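Local coordinates for protein pyridoxamine 5-phosphate-dependent dehydrase (Escherichia coli, PDB 3B8X) that removes the C3'-hydroxyl group from GDP-4-keto-6-deoxy-D-mannose, using a vitamin B6 cofactor, on the route to the O-antigen sugar L-colitose, at residues Met3-Leu8 with Ala328-Arg333; Tyr35-Tyr39 with Ala259-Leu265; Trp303-Ile309 with Asn367-Asn373. The protein carries 1 engineered substitution. All blocks are in the same frame, centred on the assembly; numbering follows the deposited sequence.

Interaction 1: residues Met3-Leu8 with Ala328-Arg333; sequences MINYPL and AGIECR. With NA (sodium ion), chain K; G4M ([(2R,3S,4R,5R)-5-(2-amino-6-oxo-1,6-dihydro-9H-purin-9-yl)-3,4-dihydroxytetrahydrofuran-2-yl]methyl (2R,3S,4S,5S,6R)-3,4-dihydroxy-5-[({3-hydroxy-2-methyl-5-[(phosphonooxy)methyl]pyridin-4-yl}methyl)amino]-6-methyltetrahydro-2H-pyran-2-yl dihydrogen diphosphate), chain O.
The side chain of L8 lies across R333, its CD2 3.8 Å from CG of R333 and over one face of the guanidinium. The edge of that group is given to the bound cofactor-sugar adduct, whose pocket L8, E331 and R333 line: NE of R333 reaches O4P of the diphosphate at 2.6 Å, and NH1 meets both O1P and O4P. R221 of the second subunit also bonds to the adduct. E331 works from both ends of its carboxylate. Fully extended from its first torsion (chi1 -168°) outward, it lets OE1 accept the backbone N of L8 at 2.8 Å, on the anti side and somewhat out of plane, while OE2 takes a salt bridge from NH1 of R333 from above the plane; both oxygens lie within hydrogen-bonding distance of ribose O3'. Farther back, Y6 bridges I330 through Y6 N to G329 O (3.1 Å) and E331 N to Y6 O (3.0 Å), and CD2 of Y6 packs on CG2 of I330. The carbonyl O of L8 binds a sodium ion at 2.5 Å. G329, with positive phi in a Schellman motif, ends helix 318-328. Helix 379-388 packs beside M3, I4, Y6 and A328, and strand 368-372 flanks 332-333, its G372 O bonded to Y6 OH.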
loop_
_atom_site.group_PDB
_atom_site.type_symbol
_atom_site.label_atom_id
_atom_site.label_comp_id
_atom_site.label_asym_id
_atom_site.label_seq_id
_atom_site.Cartn_x
_atom_site.Cartn_y
_atom_site.Cartn_z
ATOM N N MET B 3 -38.516 15.483 2.979
ATOM C CA MET B 3 -37.100 15.177 2.784
ATOM C C MET B 3 -36.818 13.687 2.584
ATOM O O MET B 3 -37.715 12.858 2.728
ATOM C CB MET B 3 -36.254 15.749 3.918
ATOM C CG MET B 3 -37.057 16.149 5.135
ATOM S SD MET B 3 -36.032 16.068 6.612
ATOM C CE MET B 3 -36.915 14.904 7.645
ATOM N N ILE B 4 -35.594 13.355 2.172
ATOM C CA ILE B 4 -35.226 11.959 1.925
ATOM C C ILE B 4 -33.773 11.458 1.906
ATOM O O ILE B 4 -32.867 12.116 1.392
ATOM C CB ILE B 4 -36.191 11.216 0.974
ATOM C CG1 ILE B 4 -35.448 10.283 0.044
ATOM C CG2 ILE B 4 -36.970 12.170 0.090
ATOM C CD1 ILE B 4 -36.415 9.481 -0.722
ATOM N N ASN B 5 -33.570 10.267 2.470
ATOM C CA ASN B 5 -32.239 9.679 2.615
ATOM C C ASN B 5 -31.721 9.161 1.276
ATOM O O ASN B 5 -32.165 8.140 0.780
ATOM C CB ASN B 5 -32.265 8.567 3.675
ATOM C CG ASN B 5 -30.863 8.074 4.073
ATOM O OD1 ASN B 5 -29.939 8.863 4.231
ATOM N ND2 ASN B 5 -30.714 6.751 4.221
ATOM N N TYR B 6 -30.776 9.875 0.692
ATOM C CA TYR B 6 -30.239 9.493 -0.613
ATOM C C TYR B 6 -28.727 9.718 -0.536
ATOM O O TYR B 6 -28.165 10.710 -0.993
ATOM C CB TYR B 6 -30.844 10.408 -1.647
ATOM C CG TYR B 6 -30.429 10.109 -3.068
ATOM C CD1 TYR B 6 -29.520 9.104 -3.368
ATOM C CD2 TYR B 6 -30.874 10.928 -4.099
ATOM C CE1 TYR B 6 -29.131 8.882 -4.721
ATOM C CE2 TYR B 6 -30.524 10.712 -5.411
ATOM C CZ TYR B 6 -29.650 9.696 -5.733
ATOM O OH TYR B 6 -29.294 9.561 -7.061
ATOM N N PRO B 7 -28.083 8.772 0.104
ATOM C CA PRO B 7 -26.660 8.849 0.300
ATOM C C PRO B 7 -25.937 8.367 -0.946
ATOM O O PRO B 7 -26.492 7.656 -1.779
ATOM C CB PRO B 7 -26.448 7.854 1.461
ATOM C CG PRO B 7 -27.495 6.770 1.173
ATOM C CD PRO B 7 -28.686 7.570 0.718
ATOM N N LEU B 8 -24.665 8.712 -1.036
ATOM C CA LEU B 8 -23.837 8.226 -2.125
ATOM C C LEU B 8 -23.734 6.709 -2.346
ATOM O O LEU B 8 -23.627 6.273 -3.472
ATOM C CB LEU B 8 -22.428 8.829 -2.003
ATOM C CG LEU B 8 -21.826 9.417 -3.270
ATOM C CD1 LEU B 8 -22.360 10.821 -3.505
ATOM C CD2 LEU B 8 -20.290 9.358 -3.112
ATOM N N ALA B 328 -31.907 18.518 1.584
ATOM C CA ALA B 328 -32.811 17.424 1.219
ATOM C C ALA B 328 -32.327 16.084 1.711
ATOM O O ALA B 328 -33.062 15.109 1.599
ATOM C CB ALA B 328 -33.059 17.337 -0.318
ATOM N N GLY B 329 -31.091 16.023 2.200
ATOM C CA GLY B 329 -30.528 14.761 2.644
ATOM C C GLY B 329 -29.937 13.969 1.479
ATOM O O GLY B 329 -29.913 12.745 1.511
ATOM N N ILE B 330 -29.526 14.679 0.430
ATOM C CA ILE B 330 -28.921 14.043 -0.734
ATOM C C ILE B 330 -27.397 14.287 -0.728
ATOM O O ILE B 330 -26.920 15.405 -0.862
ATOM C CB ILE B 330 -29.541 14.539 -2.035
ATOM C CG1 ILE B 330 -31.027 14.193 -2.090
ATOM C CG2 ILE B 330 -28.842 13.876 -3.226
ATOM C CD1 ILE B 330 -31.753 14.865 -3.298
ATOM N N GLU B 331 -26.637 13.222 -0.534
ATOM C CA GLU B 331 -25.190 13.338 -0.399
ATOM C C GLU B 331 -24.623 13.701 -1.782
ATOM O O GLU B 331 -25.070 13.188 -2.796
ATOM C CB GLU B 331 -24.581 12.019 0.090
ATOM C CG GLU B 331 -23.135 12.157 0.525
ATOM C CD GLU B 331 -22.614 10.927 1.219
ATOM O OE1 GLU B 331 -23.313 9.904 1.112
ATOM O OE2 GLU B 331 -21.524 10.970 1.852
ATOM N N CYS B 332 -23.638 14.584 -1.830
ATOM C CA CYS B 332 -23.032 14.912 -3.110
ATOM C C CYS B 332 -21.527 15.119 -3.009
ATOM O O CYS B 332 -20.972 15.161 -1.901
ATOM C CB CYS B 332 -23.759 16.076 -3.756
ATOM S SG CYS B 332 -23.377 17.610 -2.886
ATOM N N ARG B 333 -20.851 15.187 -4.155
ATOM C CA ARG B 333 -19.392 15.302 -4.201
ATOM C C ARG B 333 -19.027 16.171 -5.422
ATOM O O ARG B 333 -19.768 16.211 -6.385
ATOM C CB ARG B 333 -18.784 13.909 -4.525
ATOM C CG ARG B 333 -18.829 12.804 -3.459
ATOM C CD ARG B 333 -17.917 13.166 -2.286
ATOM N NE ARG B 333 -17.868 12.139 -1.246
ATOM C CZ ARG B 333 -18.682 12.128 -0.202
ATOM N NH1 ARG B 333 -18.571 11.154 0.704
ATOM N NH2 ARG B 333 -19.618 13.093 -0.100
HETATM NA NA NA K . -22.642 4.908 -5.252
HETATM O OP3 G4M O . -10.156 4.151 -3.528
HETATM P PL G4M O . -9.126 3.205 -4.273
HETATM O OP1 G4M O . -7.616 3.336 -3.693
HETATM O OP2 G4M O . -9.617 1.682 -4.127
HETATM O OP4 G4M O . -9.183 3.524 -5.870
HETATM C C5B G4M O . -8.491 4.719 -6.095
HETATM C C5L G4M O . -8.997 5.285 -7.366
HETATM C C6L G4M O . -8.206 5.205 -8.505
HETATM N N1L G4M O . -8.617 5.758 -9.623
HETATM C C2L G4M O . -9.762 6.395 -9.739
HETATM C C2A G4M O . -10.140 7.053 -11.045
HETATM C C3L G4M O . -10.648 6.496 -8.671
HETATM O O3L G4M O . -11.775 7.222 -8.835
HETATM C C4L G4M O . -10.262 5.885 -7.435
HETATM C C4A G4M O . -11.073 5.949 -6.293
HETATM N N4A G4M O . -12.167 6.651 -6.324
HETATM C C4G G4M O . -13.034 6.621 -5.201
HETATM C C5G G4M O . -13.750 7.938 -5.014
HETATM C C6G G4M O . -14.394 8.393 -6.324
HETATM O O5G G4M O . -14.795 7.574 -4.118
HETATM C C3G G4M O . -12.269 6.340 -3.897
HETATM O O3G G4M O . -12.530 4.991 -3.528
HETATM C C2G G4M O . -12.808 7.265 -2.767
HETATM O O2G G4M O . -12.411 6.807 -1.470
HETATM C C1G G4M O . -14.316 7.330 -2.803
HETATM O O1G G4M O . -14.666 8.515 -2.099
HETATM P P2 G4M O . -15.959 8.512 -1.174
HETATM O O3P G4M O . -17.209 7.871 -1.974
HETATM O O4P G4M O . -16.364 10.058 -0.902
HETATM O OPP G4M O . -15.483 7.654 0.107
HETATM P P G4M O . -16.507 7.730 1.343
HETATM O O1P G4M O . -16.963 9.174 1.911
HETATM O O2P G4M O . -15.643 6.976 2.447
HETATM O "O5'" G4M O . -17.686 6.703 1.110
HETATM C "C5'" G4M O . -18.778 7.318 0.459
HETATM C "C4'" G4M O . -20.025 6.994 1.267
HETATM O "O4'" G4M O . -19.980 5.600 1.694
HETATM C "C3'" G4M O . -20.054 7.842 2.559
HETATM O "O3'" G4M O . -21.423 8.077 2.855
HETATM C "C2'" G4M O . -19.387 6.920 3.604
HETATM O "O2'" G4M O . -19.928 7.225 4.895
HETATM C "C1'" G4M O . -19.917 5.572 3.139
HETATM N N9 G4M O . -19.061 4.470 3.591
HETATM C C8 G4M O . -17.781 4.245 3.196
HETATM N N7 G4M O . -17.362 3.141 3.783
HETATM C C4 G4M O . -19.453 3.461 4.434
HETATM C C5 G4M O . -18.347 2.588 4.563
HETATM C C6 G4M O . -18.477 1.414 5.389
HETATM O O6 G4M O . -17.579 0.602 5.550
HETATM N N3 G4M O . -20.587 3.199 5.090
HETATM C C2 G4M O . -20.682 2.127 5.860
HETATM N N1 G4M O . -19.656 1.231 6.021
HETATM N N2 G4M O . -21.842 1.895 6.531
HETATM O O HOH W 1 -29.668 11.547 3.866
HETATM O O HOH W 2 -26.103 10.824 -3.387
HETATM O O HOH W 3 -20.964 3.983 -6.915
HETATM O O HOH W 4 -20.087 6.072 -4.658
HETATM O O HOH W 5 -22.209 6.890 -6.565
HETATM O O HOH W 6 -22.532 2.730 -4.474
#

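Interaction 2: residues Tyr35-Tyr39 with Ala259-Leu265; sequences YVKQY and AIGIEQL
Two helices pack side by side here, with the segments' axes 8.5 Å apart and inclined by 27°, at the start of the long helix 255-286 of this aminotransferase-fold protein. In the first shell, Y39 brings the CD1-CE1 side of its ring up to the backbone of G261, CE1 standing 3.4 Å from G261 CA. With no side chain on G261, the ring meets bare backbone. The first torsion of Y39 (chi1 177°) swings the ring away from its own backbone N and across to the other helix, where CE1 also meets CD1 of L265 at 3.7 Å. On the same helix as G261, I262 rests its CG1 on CB of Y39, and its CD1 touches OE1 of Q38 and, 3.9 Å from CD2 of Y35, the edge of the Y35 ring. One face of that same ring receives CB of A259 in a CH-pi contact, 4.2 Å from the centroid. Farther out, helix 15-27 packs on Y35 and A259, while M54 of strand 51-55 and the ring of F43 adjoin Y39. The first turn of helix 255-286 is tied to helix 34-47 by the carboxylate of E255, whose OE2 accepts the backbone N of Y35 and whose OE1 accepts that of V36.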
loop_
_atom_site.group_PDB
_atom_site.type_symbol
_atom_site.label_atom_id
_atom_site.label_comp_id
_atom_site.label_asym_id
_atom_site.label_seq_id
_atom_site.Cartn_x
_atom_site.Cartn_y
_atom_site.Cartn_z
ATOM N N TYR B 35 -8.373 -17.996 -1.359
ATOM C CA TYR B 35 -9.520 -17.177 -1.766
ATOM C C TYR B 35 -9.098 -16.059 -2.729
ATOM O O TYR B 35 -9.797 -15.791 -3.692
ATOM C CB TYR B 35 -10.296 -16.624 -0.559
ATOM C CG TYR B 35 -11.115 -17.669 0.172
ATOM C CD1 TYR B 35 -10.770 -18.087 1.462
ATOM C CD2 TYR B 35 -12.244 -18.249 -0.413
ATOM C CE1 TYR B 35 -11.480 -19.092 2.115
ATOM C CE2 TYR B 35 -13.005 -19.212 0.279
ATOM C CZ TYR B 35 -12.599 -19.644 1.526
ATOM O OH TYR B 35 -13.305 -20.630 2.198
ATOM N N VAL B 36 -7.961 -15.398 -2.471
ATOM C CA VAL B 36 -7.504 -14.345 -3.360
ATOM C C VAL B 36 -7.203 -14.951 -4.737
ATOM O O VAL B 36 -7.540 -14.393 -5.769
ATOM C CB VAL B 36 -6.202 -13.667 -2.831
ATOM C CG1 VAL B 36 -5.549 -12.819 -3.949
ATOM C CG2 VAL B 36 -6.523 -12.850 -1.581
ATOM N N LYS B 37 -6.553 -16.105 -4.726
ATOM C CA LYS B 37 -6.199 -16.775 -5.955
ATOM C C LYS B 37 -7.464 -17.065 -6.749
ATOM O O LYS B 37 -7.519 -16.818 -7.948
ATOM C CB LYS B 37 -5.438 -18.076 -5.651
ATOM C CG LYS B 37 -4.021 -17.904 -5.149
ATOM C CD LYS B 37 -3.067 -18.840 -5.884
ATOM C CE LYS B 37 -2.868 -20.158 -5.145
ATOM N NZ LYS B 37 -3.844 -21.222 -5.556
ATOM N N GLN B 38 -8.455 -17.637 -6.077
ATOM C CA GLN B 38 -9.717 -17.991 -6.695
ATOM C C GLN B 38 -10.375 -16.725 -7.257
ATOM O O GLN B 38 -10.897 -16.681 -8.388
ATOM C CB GLN B 38 -10.609 -18.528 -5.591
ATOM C CG GLN B 38 -11.775 -19.376 -6.031
ATOM C CD GLN B 38 -12.449 -20.031 -4.834
ATOM O OE1 GLN B 38 -13.651 -19.829 -4.591
ATOM N NE2 GLN B 38 -11.662 -20.783 -4.045
ATOM N N TYR B 39 -10.425 -15.699 -6.422
ATOM C CA TYR B 39 -11.006 -14.438 -6.875
ATOM C C TYR B 39 -10.309 -13.913 -8.162
ATOM O O TYR B 39 -10.945 -13.388 -9.078
ATOM C CB TYR B 39 -10.745 -13.414 -5.772
ATOM C CG TYR B 39 -11.216 -12.038 -6.115
ATOM C CD1 TYR B 39 -12.561 -11.731 -6.171
ATOM C CD2 TYR B 39 -10.307 -11.024 -6.340
ATOM C CE1 TYR B 39 -13.002 -10.425 -6.461
ATOM C CE2 TYR B 39 -10.734 -9.735 -6.621
ATOM C CZ TYR B 39 -12.077 -9.428 -6.651
ATOM O OH TYR B 39 -12.453 -8.123 -6.909
ATOM N N ALA B 259 -12.341 -13.416 -0.425
ATOM C CA ALA B 259 -13.537 -14.222 -0.226
ATOM C C ALA B 259 -14.782 -13.427 -0.522
ATOM O O ALA B 259 -15.681 -13.900 -1.217
ATOM C CB ALA B 259 -13.595 -14.843 1.170
ATOM N N ILE B 260 -14.820 -12.218 0.020
ATOM C CA ILE B 260 -15.950 -11.351 -0.161
ATOM C C ILE B 260 -16.063 -11.108 -1.669
ATOM O O ILE B 260 -17.185 -11.065 -2.233
ATOM C CB ILE B 260 -15.720 -9.987 0.532
ATOM C CG1 ILE B 260 -15.703 -10.133 2.060
ATOM C CG2 ILE B 260 -16.751 -8.977 0.079
ATOM C CD1 ILE B 260 -14.985 -9.019 2.851
ATOM N N GLY B 261 -14.915 -10.847 -2.301
ATOM C CA GLY B 261 -14.946 -10.471 -3.722
ATOM C C GLY B 261 -15.603 -11.520 -4.617
ATOM O O GLY B 261 -16.230 -11.196 -5.621
ATOM N N ILE B 262 -15.384 -12.786 -4.293
ATOM C CA ILE B 262 -15.912 -13.867 -5.121
ATOM C C ILE B 262 -17.433 -13.798 -5.134
ATOM O O ILE B 262 -18.063 -14.006 -6.163
ATOM C CB ILE B 262 -15.522 -15.196 -4.478
ATOM C CG1 ILE B 262 -14.036 -15.464 -4.758
ATOM C CG2 ILE B 262 -16.509 -16.290 -4.888
ATOM C CD1 ILE B 262 -13.322 -16.367 -3.700
ATOM N N GLU B 263 -17.984 -13.446 -3.969
ATOM C CA GLU B 263 -19.420 -13.405 -3.788
ATOM C C GLU B 263 -19.889 -12.232 -4.601
ATOM O O GLU B 263 -20.872 -12.348 -5.303
ATOM C CB GLU B 263 -19.781 -13.220 -2.308
ATOM C CG GLU B 263 -19.490 -14.440 -1.437
ATOM C CD GLU B 263 -19.940 -15.773 -2.044
ATOM O OE1 GLU B 263 -20.906 -15.826 -2.845
ATOM O OE2 GLU B 263 -19.329 -16.797 -1.684
ATOM N N GLN B 264 -19.162 -11.121 -4.509
ATOM C CA GLN B 264 -19.495 -9.871 -5.213
ATOM C C GLN B 264 -19.531 -10.048 -6.735
ATOM O O GLN B 264 -20.432 -9.549 -7.393
ATOM C CB GLN B 264 -18.515 -8.753 -4.799
ATOM C CG GLN B 264 -18.684 -8.252 -3.354
ATOM C CD GLN B 264 -19.917 -7.388 -3.136
ATOM O OE1 GLN B 264 -19.886 -6.177 -3.358
ATOM N NE2 GLN B 264 -21.017 -8.010 -2.685
ATOM N N LEU B 265 -18.552 -10.754 -7.293
ATOM C CA LEU B 265 -18.482 -10.990 -8.727
ATOM C C LEU B 265 -19.758 -11.698 -9.204
ATOM O O LEU B 265 -20.227 -11.465 -10.310
ATOM C CB LEU B 265 -17.233 -11.793 -9.129
ATOM C CG LEU B 265 -15.876 -11.063 -8.974
ATOM C CD1 LEU B 265 -14.673 -11.859 -9.398
ATOM C CD2 LEU B 265 -15.825 -9.783 -9.780
#

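Interaction 3: residues Trp303-Ile309 with Asn367-Asn373; sequences WFGFSFI and NGLFVGN. With NA (sodium ion), chain K.
CB of N373 sits over one face of the F306 ring, toward its rim, in a CH-pi contact 4.0 Å from the centroid, and the amide reaches out past the CZ edge, its plane 28° from the ring's, with N373 CG 3.3 Å from F306 CZ. A nearly trans first torsion (chi1 -169°) carries the amide along that rim and brings ND2 to W303 O at 3.0 Å, a bent bond tilted from the amide plane. Beyond this end run the two inner strands, 305-310 and 368-372, of a four-stranded antiparallel sheet, with helix 255-286 packed on W303 and F306. The hydrogen-bonded pair F306 and V371 is joined by F306 N to V371 O (2.9 Å) and its return. F306, F308, L369 and V371 share one face, where CB of F308 meets CD2 of L369 at 3.7 Å; S307 and F370 point to the other, and F304 presents its ring edge to CZ of F370. Water 5 links F304 O to N373 N and to a sodium ion. Bonds from ND2 to W303 O and R275 O, and from N278 ND2 to OD1, fix the amide's rotation, while the backbone O of N373 is a neutral ligand of the sodium ion (2.6 Å), shared with L8 O and waters.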
loop_
_atom_site.group_PDB
_atom_site.type_symbol
_atom_site.label_atom_id
_atom_site.label_comp_id
_atom_site.label_asym_id
_atom_site.label_seq_id
_atom_site.Cartn_x
_atom_site.Cartn_y
_atom_site.Cartn_z
ATOM N N TRP B 303 -22.281 3.560 -15.060
ATOM C CA TRP B 303 -22.902 4.611 -14.244
ATOM C C TRP B 303 -22.541 4.577 -12.774
ATOM O O TRP B 303 -23.380 4.261 -11.917
ATOM C CB TRP B 303 -24.443 4.527 -14.393
ATOM C CG TRP B 303 -24.889 4.842 -15.805
ATOM C CD1 TRP B 303 -25.193 3.950 -16.808
ATOM C CD2 TRP B 303 -24.969 6.149 -16.398
ATOM N NE1 TRP B 303 -25.470 4.626 -17.985
ATOM C CE2 TRP B 303 -25.327 5.972 -17.762
ATOM C CE3 TRP B 303 -24.785 7.459 -15.901
ATOM C CZ2 TRP B 303 -25.526 7.055 -18.630
ATOM C CZ3 TRP B 303 -25.007 8.554 -16.772
ATOM C CH2 TRP B 303 -25.385 8.333 -18.115
ATOM N N PHE B 304 -21.329 5.007 -12.452
ATOM C CA PHE B 304 -20.843 4.945 -11.083
ATOM C C PHE B 304 -21.658 5.897 -10.214
ATOM O O PHE B 304 -21.978 5.613 -9.049
ATOM C CB PHE B 304 -19.360 5.332 -11.117
ATOM C CG PHE B 304 -18.748 5.523 -9.771
ATOM C CD1 PHE B 304 -18.120 4.458 -9.124
ATOM C CD2 PHE B 304 -18.758 6.781 -9.191
ATOM C CE1 PHE B 304 -17.521 4.644 -7.879
ATOM C CE2 PHE B 304 -18.200 7.004 -7.950
ATOM C CZ PHE B 304 -17.563 5.929 -7.273
ATOM N N GLY B 305 -21.971 7.044 -10.796
ATOM C CA GLY B 305 -22.753 8.089 -10.143
ATOM C C GLY B 305 -23.399 8.952 -11.206
ATOM O O GLY B 305 -23.173 8.750 -12.388
ATOM N N PHE B 306 -24.163 9.942 -10.782
ATOM C CA PHE B 306 -24.865 10.846 -11.685
ATOM C C PHE B 306 -24.321 12.264 -11.622
ATOM O O PHE B 306 -24.610 13.016 -10.667
ATOM C CB PHE B 306 -26.334 10.852 -11.247
ATOM C CG PHE B 306 -27.013 9.548 -11.482
ATOM C CD1 PHE B 306 -27.749 8.929 -10.471
ATOM C CD2 PHE B 306 -26.862 8.911 -12.716
ATOM C CE1 PHE B 306 -28.427 7.738 -10.728
ATOM C CE2 PHE B 306 -27.504 7.699 -12.992
ATOM C CZ PHE B 306 -28.248 7.100 -11.965
ATOM N N SER B 307 -23.597 12.668 -12.669
ATOM C CA SER B 307 -23.000 13.988 -12.690
ATOM C C SER B 307 -23.969 15.039 -13.220
ATOM O O SER B 307 -24.885 14.732 -13.983
ATOM C CB SER B 307 -21.789 13.979 -13.632
ATOM O OG SER B 307 -22.222 13.757 -14.968
ATOM N N PHE B 308 -23.705 16.280 -12.808
ATOM C CA PHE B 308 -24.412 17.469 -13.287
ATOM C C PHE B 308 -23.385 18.549 -13.534
ATOM O O PHE B 308 -22.355 18.608 -12.855
ATOM C CB PHE B 308 -25.310 18.043 -12.216
ATOM C CG PHE B 308 -26.497 17.213 -11.931
ATOM C CD1 PHE B 308 -26.684 16.710 -10.665
ATOM C CD2 PHE B 308 -27.414 16.920 -12.930
ATOM C CE1 PHE B 308 -27.780 15.950 -10.363
ATOM C CE2 PHE B 308 -28.514 16.122 -12.638
ATOM C CZ PHE B 308 -28.688 15.636 -11.345
ATOM N N ILE B 309 -23.662 19.377 -14.538
ATOM C CA ILE B 309 -22.831 20.519 -14.866
ATOM C C ILE B 309 -23.801 21.659 -15.191
ATOM O O ILE B 309 -24.725 21.523 -16.004
ATOM C CB ILE B 309 -21.802 20.247 -16.007
ATOM C CG1 ILE B 309 -20.613 19.491 -15.434
ATOM C CG2 ILE B 309 -21.167 21.578 -16.470
ATOM C CD1 ILE B 309 -19.898 18.671 -16.436
ATOM N N ASN B 367 -18.444 24.324 -11.986
ATOM C CA ASN B 367 -19.856 24.060 -12.204
ATOM C C ASN B 367 -20.357 22.637 -12.071
ATOM O O ASN B 367 -21.550 22.390 -12.295
ATOM C CB ASN B 367 -20.239 24.610 -13.580
ATOM C CG ASN B 367 -20.011 26.111 -13.669
ATOM O OD1 ASN B 367 -20.693 26.852 -12.974
ATOM N ND2 ASN B 367 -18.971 26.551 -14.391
ATOM N N GLY B 368 -19.456 21.730 -11.691
ATOM C CA GLY B 368 -19.797 20.313 -11.598
ATOM C C GLY B 368 -19.881 19.659 -10.236
ATOM O O GLY B 368 -19.234 20.083 -9.268
ATOM N N LEU B 369 -20.641 18.568 -10.199
ATOM C CA LEU B 369 -20.830 17.790 -8.961
ATOM C C LEU B 369 -21.481 16.449 -9.325
ATOM O O LEU B 369 -21.956 16.249 -10.442
ATOM C CB LEU B 369 -21.769 18.556 -8.004
ATOM C CG LEU B 369 -23.291 18.525 -8.347
ATOM C CD1 LEU B 369 -24.191 18.355 -7.156
ATOM C CD2 LEU B 369 -23.738 19.650 -9.259
ATOM N N PHE B 370 -21.578 15.536 -8.371
ATOM C CA PHE B 370 -22.318 14.344 -8.684
ATOM C C PHE B 370 -23.063 13.786 -7.499
ATOM O O PHE B 370 -22.723 14.093 -6.370
ATOM C CB PHE B 370 -21.507 13.302 -9.475
ATOM C CG PHE B 370 -20.609 12.443 -8.633
ATOM C CD1 PHE B 370 -21.079 11.272 -8.059
ATOM C CD2 PHE B 370 -19.255 12.769 -8.495
ATOM C CE1 PHE B 370 -20.248 10.439 -7.317
ATOM C CE2 PHE B 370 -18.390 11.964 -7.755
ATOM C CZ PHE B 370 -18.896 10.798 -7.139
ATOM N N VAL B 371 -24.118 13.029 -7.786
ATOM C CA VAL B 371 -24.911 12.386 -6.753
ATOM C C VAL B 371 -24.818 10.901 -6.952
ATOM O O VAL B 371 -24.243 10.427 -7.918
ATOM C CB VAL B 371 -26.369 12.879 -6.650
ATOM C CG1 VAL B 371 -26.366 14.423 -6.325
ATOM C CG2 VAL B 371 -27.188 12.524 -7.906
ATOM N N GLY B 372 -25.315 10.123 -6.009
ATOM C CA GLY B 372 -25.052 8.726 -6.186
ATOM C C GLY B 372 -25.867 7.838 -7.111
ATOM O O GLY B 372 -27.031 8.078 -7.439
ATOM N N ASN B 373 -25.228 6.752 -7.514
ATOM C CA ASN B 373 -26.025 5.697 -8.179
ATOM C C ASN B 373 -25.771 4.429 -7.340
ATOM O O ASN B 373 -24.710 4.265 -6.743
ATOM C CB ASN B 373 -25.683 5.521 -9.667
ATOM C CG ASN B 373 -26.700 4.616 -10.393
ATOM O OD1 ASN B 373 -27.756 4.280 -9.846
ATOM N ND2 ASN B 373 -26.365 4.214 -11.622
HETATM NA NA NA K . -22.642 4.908 -5.252
HETATM O O HOH W 5 -22.209 6.890 -6.565
HETATM O O HOH W 3 -20.964 3.983 -6.915
HETATM O O HOH W 4 -20.087 6.072 -4.658
HETATM O O HOH W 6 -22.532 2.730 -4.474
#

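Overall arrangement
Interactions 1 and 3 form one unit, their centres about 12 Å apart. Strands 332-333, 368-372 and 305-310 are consecutive in one antiparallel sheet, and the contacts touch through the R333 and F370 backbones. Along the chain their segments alternate (3-8, 303-309, 328-333, 367-373), and a single sodium ion with four waters is common to both. Interaction 2 is nested inside the loop closed by interaction 1 and ends before interaction 3 begins; its centre lies about 31 and 29 Å from theirs, with no touching atoms. Helix 255-286 nevertheless connects interactions 2 and 3, its later turns packed on W303 and F306. The sheet meets the bound adduct through R333, while interaction 2 lies away from the annotated sites.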